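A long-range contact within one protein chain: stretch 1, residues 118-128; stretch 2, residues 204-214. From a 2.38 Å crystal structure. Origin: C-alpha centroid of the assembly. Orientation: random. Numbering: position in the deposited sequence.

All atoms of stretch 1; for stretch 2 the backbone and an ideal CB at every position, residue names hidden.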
ATOM      1  N   LEU A 118      -7.929 -20.717 -17.280  1.00 34.24           N
ATOM      2  CA  LEU A 118      -8.124 -19.273 -17.229  1.00 33.47           C
ATOM      3  C   LEU A 118      -7.248 -18.560 -18.254  1.00 31.80           C
ATOM      4  O   LEU A 118      -7.738 -17.792 -19.076  1.00 31.63           O
ATOM      5  CB  LEU A 118      -7.845 -18.740 -15.825  1.00 33.50           C
ATOM      6  CG  LEU A 118      -8.344 -17.308 -15.579  1.00 34.13           C
ATOM      7  CD1 LEU A 118      -9.864 -17.197 -15.586  1.00 34.65           C
ATOM      8  CD2 LEU A 118      -7.810 -16.800 -14.255  1.00 34.60           C
ATOM      9  N   LEU A 119      -5.959 -18.845 -18.211  1.00 30.93           N
ATOM     10  CA  LEU A 119      -5.020 -18.277 -19.161  1.00 31.10           C
ATOM     11  C   LEU A 119      -5.419 -18.576 -20.611  1.00 31.70           C
ATOM     12  O   LEU A 119      -5.389 -17.698 -21.456  1.00 31.61           O
ATOM     13  CB  LEU A 119      -3.598 -18.785 -18.879  1.00 30.46           C
ATOM     14  CG  LEU A 119      -2.417 -18.006 -19.478  1.00 30.39           C
ATOM     15  CD1 LEU A 119      -2.416 -16.546 -19.046  1.00 30.87           C
ATOM     16  CD2 LEU A 119      -1.095 -18.648 -19.088  1.00 29.76           C
ATOM     17  N   ARG A 120      -5.828 -19.803 -20.884  1.00 33.50           N
ATOM     18  CA  ARG A 120      -6.125 -20.226 -22.250  1.00 34.27           C
ATOM     19  C   ARG A 120      -7.379 -19.561 -22.812  1.00 34.03           C
ATOM     20  O   ARG A 120      -7.385 -19.121 -23.966  1.00 33.57           O
ATOM     21  CB  ARG A 120      -6.284 -21.743 -22.306  1.00 35.10           C
ATOM     22  CG  ARG A 120      -6.389 -22.305 -23.719  1.00 36.30           C
ATOM     23  CD  ARG A 120      -6.952 -23.709 -23.733  1.00 37.55           C
ATOM     24  NE  ARG A 120      -8.313 -23.753 -23.194  1.00 39.10           N
ATOM     25  CZ  ARG A 120      -9.137 -24.798 -23.251  1.00 39.48           C
ATOM     26  NH1 ARG A 120      -8.770 -25.939 -23.831  1.00 39.41           N
ATOM     27  NH2 ARG A 120     -10.352 -24.698 -22.719  1.00 39.45           N
ATOM     28  N   ASP A 121      -8.432 -19.517 -21.999  1.00 33.91           N
ATOM     29  CA  ASP A 121      -9.741 -19.007 -22.427  1.00 34.71           C
ATOM     30  C   ASP A 121      -9.876 -17.486 -22.319  1.00 35.61           C
ATOM     31  O   ASP A 121     -10.405 -16.855 -23.234  1.00 38.07           O
ATOM     32  CB  ASP A 121     -10.874 -19.688 -21.638  1.00 33.66           C
ATOM     33  CG  ASP A 121     -11.045 -21.160 -21.996  1.00 32.66           C
ATOM     34  OD1 ASP A 121     -10.371 -21.656 -22.918  1.00 32.93           O
ATOM     35  OD2 ASP A 121     -11.867 -21.836 -21.353  1.00 31.82           O
ATOM     36  N   HIS A 122      -9.400 -16.908 -21.218  1.00 35.07           N
ATOM     37  CA  HIS A 122      -9.623 -15.478 -20.923  1.00 34.95           C
ATOM     38  C   HIS A 122      -8.386 -14.576 -20.880  1.00 35.03           C
ATOM     39  O   HIS A 122      -8.517 -13.358 -20.784  1.00 35.45           O
ATOM     40  CB  HIS A 122     -10.390 -15.364 -19.612  1.00 34.79           C
ATOM     41  CG  HIS A 122     -11.687 -16.101 -19.627  1.00 34.84           C
ATOM     42  ND1 HIS A 122     -12.853 -15.533 -20.089  1.00 34.95           N
ATOM     43  CD2 HIS A 122     -11.996 -17.374 -19.284  1.00 35.34           C
ATOM     44  CE1 HIS A 122     -13.831 -16.418 -20.010  1.00 35.43           C
ATOM     45  NE2 HIS A 122     -13.337 -17.542 -19.523  1.00 35.29           N
ATOM     46  N   GLY A 123      -7.199 -15.164 -20.965  1.00 34.38           N
ATOM     47  CA  GLY A 123      -5.962 -14.406 -20.987  1.00 34.42           C
ATOM     48  C   GLY A 123      -5.498 -14.093 -22.399  1.00 35.72           C
ATOM     49  O   GLY A 123      -6.051 -14.594 -23.380  1.00 35.22           O
ATOM     50  N   THR A 124      -4.451 -13.277 -22.468  1.00 36.85           N
ATOM     51  CA  THR A 124      -3.820 -12.830 -23.719  1.00 36.87           C
ATOM     52  C   THR A 124      -2.307 -13.077 -23.811  1.00 37.58           C
ATOM     53  O   THR A 124      -1.735 -12.985 -24.907  1.00 37.11           O
ATOM     54  CB  THR A 124      -4.048 -11.322 -23.914  1.00 37.19           C
ATOM     55  OG1 THR A 124      -3.401 -10.589 -22.862  1.00 37.41           O
ATOM     56  CG2 THR A 124      -5.534 -11.009 -23.906  1.00 37.28           C
ATOM     57  N   LYS A 125      -1.671 -13.391 -22.677  1.00 37.21           N
ATOM     58  CA  LYS A 125      -0.220 -13.558 -22.597  1.00 38.14           C
ATOM     59  C   LYS A 125       0.205 -15.031 -22.588  1.00 36.88           C
ATOM     60  O   LYS A 125      -0.575 -15.896 -22.170  1.00 36.93           O
ATOM     61  CB  LYS A 125       0.321 -12.863 -21.346  1.00 40.06           C
ATOM     62  CG  LYS A 125       0.107 -11.358 -21.368  1.00 42.30           C
ATOM     63  CD  LYS A 125       0.997 -10.616 -20.374  1.00 43.90           C
ATOM     64  CE  LYS A 125       2.191  -9.969 -21.059  1.00 45.79           C
ATOM     65  NZ  LYS A 125       1.782  -8.767 -21.848  1.00 45.67           N
ATOM     66  N   PRO A 126       1.438 -15.325 -23.055  1.00 36.33           N
ATOM     67  CA  PRO A 126       1.934 -16.700 -22.961  1.00 35.84           C
ATOM     68  C   PRO A 126       2.312 -17.097 -21.538  1.00 35.55           C
ATOM     69  O   PRO A 126       2.557 -16.238 -20.685  1.00 35.40           O
ATOM     70  CB  PRO A 126       3.179 -16.710 -23.868  1.00 35.60           C
ATOM     71  CG  PRO A 126       3.230 -15.373 -24.531  1.00 36.33           C
ATOM     72  CD  PRO A 126       2.442 -14.439 -23.671  1.00 36.35           C
ATOM     73  N   LEU A 127       2.371 -18.404 -21.318  1.00 35.28           N
ATOM     74  CA  LEU A 127       2.690 -18.980 -20.019  1.00 36.18           C
ATOM     75  C   LEU A 127       3.986 -18.413 -19.477  1.00 35.81           C
ATOM     76  O   LEU A 127       4.073 -18.043 -18.310  1.00 36.45           O
ATOM     77  CB  LEU A 127       2.834 -20.507 -20.138  1.00 37.74           C
ATOM     78  CG  LEU A 127       2.180 -21.406 -19.079  1.00 38.69           C
ATOM     79  CD1 LEU A 127       3.018 -22.666 -18.918  1.00 39.88           C
ATOM     80  CD2 LEU A 127       1.971 -20.740 -17.728  1.00 38.49           C
ATOM     81  N   ALA A 128       4.983 -18.357 -20.357  1.00 36.74           N
ATOM     82  CA  ALA A 128       6.314 -17.843 -20.035  1.00 37.12           C
ATOM     83  C   ALA A 128       6.281 -16.443 -19.411  1.00 37.30           C
ATOM     84  O   ALA A 128       6.837 -16.233 -18.331  1.00 35.87           O
ATOM     85  CB  ALA A 128       7.195 -17.849 -21.278  1.00 36.43           C
ATOM     86  N   UNK A 204       1.151 -22.356 -31.209  1.00 44.81           N
ATOM     87  CA  UNK A 204       0.594 -21.066 -30.810  1.00 46.52           C
ATOM     88  C   UNK A 204       0.338 -20.995 -29.296  1.00 46.45           C
ATOM     89  O   UNK A 204       0.334 -22.009 -28.591  1.00 45.96           O
ATOM     90  CB  UNK A 204      -0.707 -20.803 -31.572  1.00 46.52           C
ATOM     91  N   UNK A 205       0.135 -19.773 -28.829  1.00 46.26           N
ATOM     92  CA  UNK A 205      -0.060 -19.463 -27.416  1.00 45.99           C
ATOM     93  C   UNK A 205      -0.991 -20.444 -26.662  1.00 45.93           C
ATOM     94  O   UNK A 205      -0.652 -20.908 -25.569  1.00 45.97           O
ATOM     95  CB  UNK A 205      -0.623 -18.045 -27.298  1.00 45.99           C
ATOM     96  N   UNK A 206      -2.144 -20.750 -27.251  1.00 46.66           N
ATOM     97  CA  UNK A 206      -3.144 -21.640 -26.628  1.00 47.47           C
ATOM     98  C   UNK A 206      -2.666 -23.090 -26.577  1.00 45.96           C
ATOM     99  O   UNK A 206      -2.982 -23.818 -25.637  1.00 45.22           O
ATOM    100  CB  UNK A 206      -4.467 -21.565 -27.393  1.00 47.47           C
ATOM    101  N   UNK A 207      -1.919 -23.503 -27.599  1.00 44.80           N
ATOM    102  CA  UNK A 207      -1.399 -24.864 -27.675  1.00 44.33           C
ATOM    103  C   UNK A 207      -0.354 -25.114 -26.597  1.00 43.14           C
ATOM    104  O   UNK A 207      -0.242 -26.238 -26.094  1.00 42.76           O
ATOM    105  CB  UNK A 207      -0.801 -25.130 -29.058  1.00 44.33           C
ATOM    106  N   UNK A 208       0.403 -24.065 -26.261  1.00 41.04           N
ATOM    107  CA  UNK A 208       1.456 -24.137 -25.243  1.00 41.62           C
ATOM    108  C   UNK A 208       0.874 -24.399 -23.872  1.00 41.22           C
ATOM    109  O   UNK A 208       1.409 -25.202 -23.104  1.00 41.12           O
ATOM    110  CB  UNK A 208       2.274 -22.844 -25.221  1.00 41.62           C
ATOM    111  N   UNK A 209      -0.216 -23.696 -23.575  1.00 40.32           N
ATOM    112  CA  UNK A 209      -0.952 -23.862 -22.326  1.00 40.39           C
ATOM    113  C   UNK A 209      -1.584 -25.254 -22.263  1.00 40.58           C
ATOM    114  O   UNK A 209      -1.510 -25.922 -21.241  1.00 39.78           O
ATOM    115  CB  UNK A 209      -2.026 -22.781 -22.188  1.00 40.39           C
ATOM    116  N   UNK A 210      -2.189 -25.685 -23.363  1.00 43.11           N
ATOM    117  CA  UNK A 210      -2.798 -27.017 -23.454  1.00 43.79           C
ATOM    118  C   UNK A 210      -1.762 -28.138 -23.300  1.00 43.20           C
ATOM    119  O   UNK A 210      -2.025 -29.141 -22.629  1.00 43.53           O
ATOM    120  CB  UNK A 210      -3.525 -27.167 -24.792  1.00 43.79           C
ATOM    121  N   UNK A 211      -0.591 -27.964 -23.916  1.00 42.88           N
ATOM    122  CA  UNK A 211       0.542 -28.895 -23.727  1.00 41.62           C
ATOM    123  C   UNK A 211       1.025 -28.923 -22.280  1.00 40.87           C
ATOM    124  O   UNK A 211       1.347 -29.987 -21.755  1.00 42.78           O
ATOM    125  CB  UNK A 211       1.704 -28.507 -24.644  1.00 41.62           C
ATOM    126  N   UNK A 212       1.073 -27.752 -21.648  1.00 39.94           N
ATOM    127  CA  UNK A 212       1.396 -27.635 -20.220  1.00 38.76           C
ATOM    128  C   UNK A 212       0.385 -28.342 -19.314  1.00 38.92           C
ATOM    129  O   UNK A 212       0.754 -28.894 -18.275  1.00 38.41           O
ATOM    130  CB  UNK A 212       1.477 -26.158 -19.830  1.00 38.76           C
ATOM    131  N   UNK A 213      -0.888 -28.309 -19.696  1.00 39.90           N
ATOM    132  CA  UNK A 213      -1.919 -29.028 -18.953  1.00 40.85           C
ATOM    133  C   UNK A 213      -1.619 -30.526 -18.942  1.00 40.66           C
ATOM    134  O   UNK A 213      -1.787 -31.183 -17.922  1.00 37.36           O
ATOM    135  CB  UNK A 213      -3.300 -28.765 -19.558  1.00 40.85           C
ATOM    136  N   UNK A 214      -1.156 -31.035 -20.080  1.00 42.04           N
ATOM    137  CA  UNK A 214      -0.801 -32.443 -20.229  1.00 44.22           C
ATOM    138  C   UNK A 214       0.500 -32.841 -19.541  1.00 43.66           C
ATOM    139  O   UNK A 214       0.642 -33.990 -19.115  1.00 45.19           O
ATOM    140  CB  UNK A 214      -0.701 -32.783 -21.717  1.00 44.22           C
TER

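Position 204 precedes the helix, and its CB has nothing of stretch 1 within 5.5 Å. A small polar residue able to cap the helix would suit: Asp, Asn, Ser or Thr. It is Asp204. Asp204 OD1 accepts from the backbone N of 207 at 3.1 Å, a capping bond.

Position 205 is in the first turn. CA-to-CB points toward stretch 1, and the ideal CB lies 5.2 Å from Pro126 CA. Beyond it, the last turn of the helix and the loop after it offer the carbonyl oxygens of Leu119, Arg120 and Lys125. A long donor is called for, Arg or Lys; Arg can serve several acceptors at once. It is Arg205. NH2 donates to Leu119 O at a very short 2.5 Å. Weak bonds run from NH1 to Arg120 O (3.4 Å) and from NE to Lys125 O (3.1 Å). These three oxygens lie at the edge of the guanidinium, near its plane. Gly123 leaves room: an ideal CB on it would clash with Arg205 NH2 at 3.0 Å.

Position 206 points sideways; its ideal CB is 4.2 Å from Arg120 CG. Polar or long flexible side chains fit, and an acid could also meet the cation at 205. It is Glu206. Glu206 OE1 forms a salt bridge with Arg205 NH1 at 2.7 Å, within stretch 2.

Position 207 points away. Many residues would do; it is Ala207.

Position 208 points toward stretch 1, but the ideal CB touches nothing within 5.5 Å. There is room for a medium or long side chain, polar or not, beside Pro126. It is Gln208. A water donates to Gln208 OE1 (2.7 Å) and to Arg205 O (2.8 Å), and accepts from Leu127 N (3.2 Å).

Position 209 points toward Arg120 CB, Leu119 CD2 and Leu127 CG, an apolar setting. Ile, Leu, Val or Met would suit. It is Ile209. CD1 packs on Leu119 CG at 3.6 Å, and CG2 on Arg120 CB at 3.8 Å.

Position 210 points sideways; its ideal CB is 5.0 Å from Arg120 CD. The nearby guanidinium favours Glu or Asp. It is Glu210; OE1 forms a salt bridge with Arg120 NH1 at 2.7 Å.

Stretch 1 sets no demand at 211; many residues would do. It is Ala211.

Position 212 has its ideal CB 3.9 Å from Leu127 CD1. A small apolar residue suits. It is Ala212, whose CB keeps that contact.

Position 213 points toward stretch 1. A long polar chain could reach Arg120; a cation would need an acid nearby. It is Arg213. Its NH1 comes 3.6 Å from Arg120 NH1, like charges close together, and forms a salt bridge with Glu210 OE2 at 3.0 Å.

Position 214 is equally unconstrained; many residues would do. It is Glu214.

Stretch 2 (204-214) DREAQIEAARE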
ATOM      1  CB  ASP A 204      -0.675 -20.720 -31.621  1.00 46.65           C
ATOM      2  CG  ASP A 204      -1.903 -21.505 -31.192  1.00 47.15           C
ATOM      3  OD1 ASP A 204      -1.763 -22.594 -30.610  1.00 48.95           O
ATOM      4  OD2 ASP A 204      -3.028 -21.027 -31.455  1.00 48.54           O
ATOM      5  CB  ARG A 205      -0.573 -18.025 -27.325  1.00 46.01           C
ATOM      6  CG  ARG A 205      -0.940 -17.534 -25.940  1.00 45.10           C
ATOM      7  CD  ARG A 205      -2.083 -16.537 -25.998  1.00 44.19           C
ATOM      8  NE  ARG A 205      -2.478 -16.261 -24.629  1.00 43.84           N
ATOM      9  CZ  ARG A 205      -3.559 -16.711 -23.990  1.00 42.79           C
ATOM     10  NH1 ARG A 205      -4.499 -17.455 -24.578  1.00 39.83           N
ATOM     11  NH2 ARG A 205      -3.702 -16.373 -22.713  1.00 44.24           N
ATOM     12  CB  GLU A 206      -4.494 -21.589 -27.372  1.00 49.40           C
ATOM     13  CG  GLU A 206      -5.351 -20.348 -27.113  1.00 51.56           C
ATOM     14  CD  GLU A 206      -4.857 -19.085 -27.821  1.00 53.63           C
ATOM     15  OE1 GLU A 206      -4.917 -17.997 -27.206  1.00 55.53           O
ATOM     16  OE2 GLU A 206      -4.410 -19.161 -28.989  1.00 54.29           O
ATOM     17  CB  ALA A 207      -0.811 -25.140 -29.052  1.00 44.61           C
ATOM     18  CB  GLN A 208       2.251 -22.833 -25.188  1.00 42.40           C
ATOM     19  CG  GLN A 208       3.034 -22.529 -26.454  1.00 43.38           C
ATOM     20  CD  GLN A 208       3.941 -21.320 -26.326  1.00 42.62           C
ATOM     21  OE1 GLN A 208       3.538 -20.268 -25.830  1.00 43.55           O
ATOM     22  NE2 GLN A 208       5.172 -21.465 -26.785  1.00 41.81           N
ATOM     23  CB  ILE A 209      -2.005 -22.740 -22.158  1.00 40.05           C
ATOM     24  CG1 ILE A 209      -1.305 -21.397 -21.913  1.00 40.24           C
ATOM     25  CG2 ILE A 209      -2.934 -23.007 -20.988  1.00 39.55           C
ATOM     26  CD1 ILE A 209      -2.121 -20.193 -22.331  1.00 40.38           C
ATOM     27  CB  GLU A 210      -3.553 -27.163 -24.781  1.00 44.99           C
ATOM     28  CG  GLU A 210      -4.558 -28.307 -24.818  1.00 46.12           C
ATOM     29  CD  GLU A 210      -5.718 -28.119 -23.859  1.00 47.07           C
ATOM     30  OE1 GLU A 210      -6.291 -27.009 -23.807  1.00 44.43           O
ATOM     31  OE2 GLU A 210      -6.063 -29.092 -23.153  1.00 49.85           O
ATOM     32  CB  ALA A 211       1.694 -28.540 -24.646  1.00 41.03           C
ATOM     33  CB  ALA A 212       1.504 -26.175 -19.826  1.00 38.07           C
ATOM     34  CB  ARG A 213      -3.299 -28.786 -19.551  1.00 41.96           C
ATOM     35  CG  ARG A 213      -3.762 -27.343 -19.507  1.00 42.77           C
ATOM     36  CD  ARG A 213      -5.115 -27.217 -20.169  1.00 43.46           C
ATOM     37  NE  ARG A 213      -6.163 -27.811 -19.345  1.00 44.47           N
ATOM     38  CZ  ARG A 213      -7.389 -28.111 -19.763  1.00 46.41           C
ATOM     39  NH1 ARG A 213      -7.762 -27.892 -21.025  1.00 47.00           N
ATOM     40  NH2 ARG A 213      -8.256 -28.648 -18.912  1.00 47.18           N
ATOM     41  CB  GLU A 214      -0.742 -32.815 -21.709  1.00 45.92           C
ATOM     42  CG  GLU A 214      -2.095 -32.727 -22.405  1.00 49.09           C
ATOM     43  CD  GLU A 214      -3.165 -33.627 -21.787  1.00 49.99           C
ATOM     44  OE1 GLU A 214      -4.349 -33.225 -21.810  1.00 50.45           O
ATOM     45  OE2 GLU A 214      -2.827 -34.725 -21.275  1.00 49.14           O
TER
HETATM   46  O   HOH W   1       1.456 -19.740 -24.135  1.00 32.99           O
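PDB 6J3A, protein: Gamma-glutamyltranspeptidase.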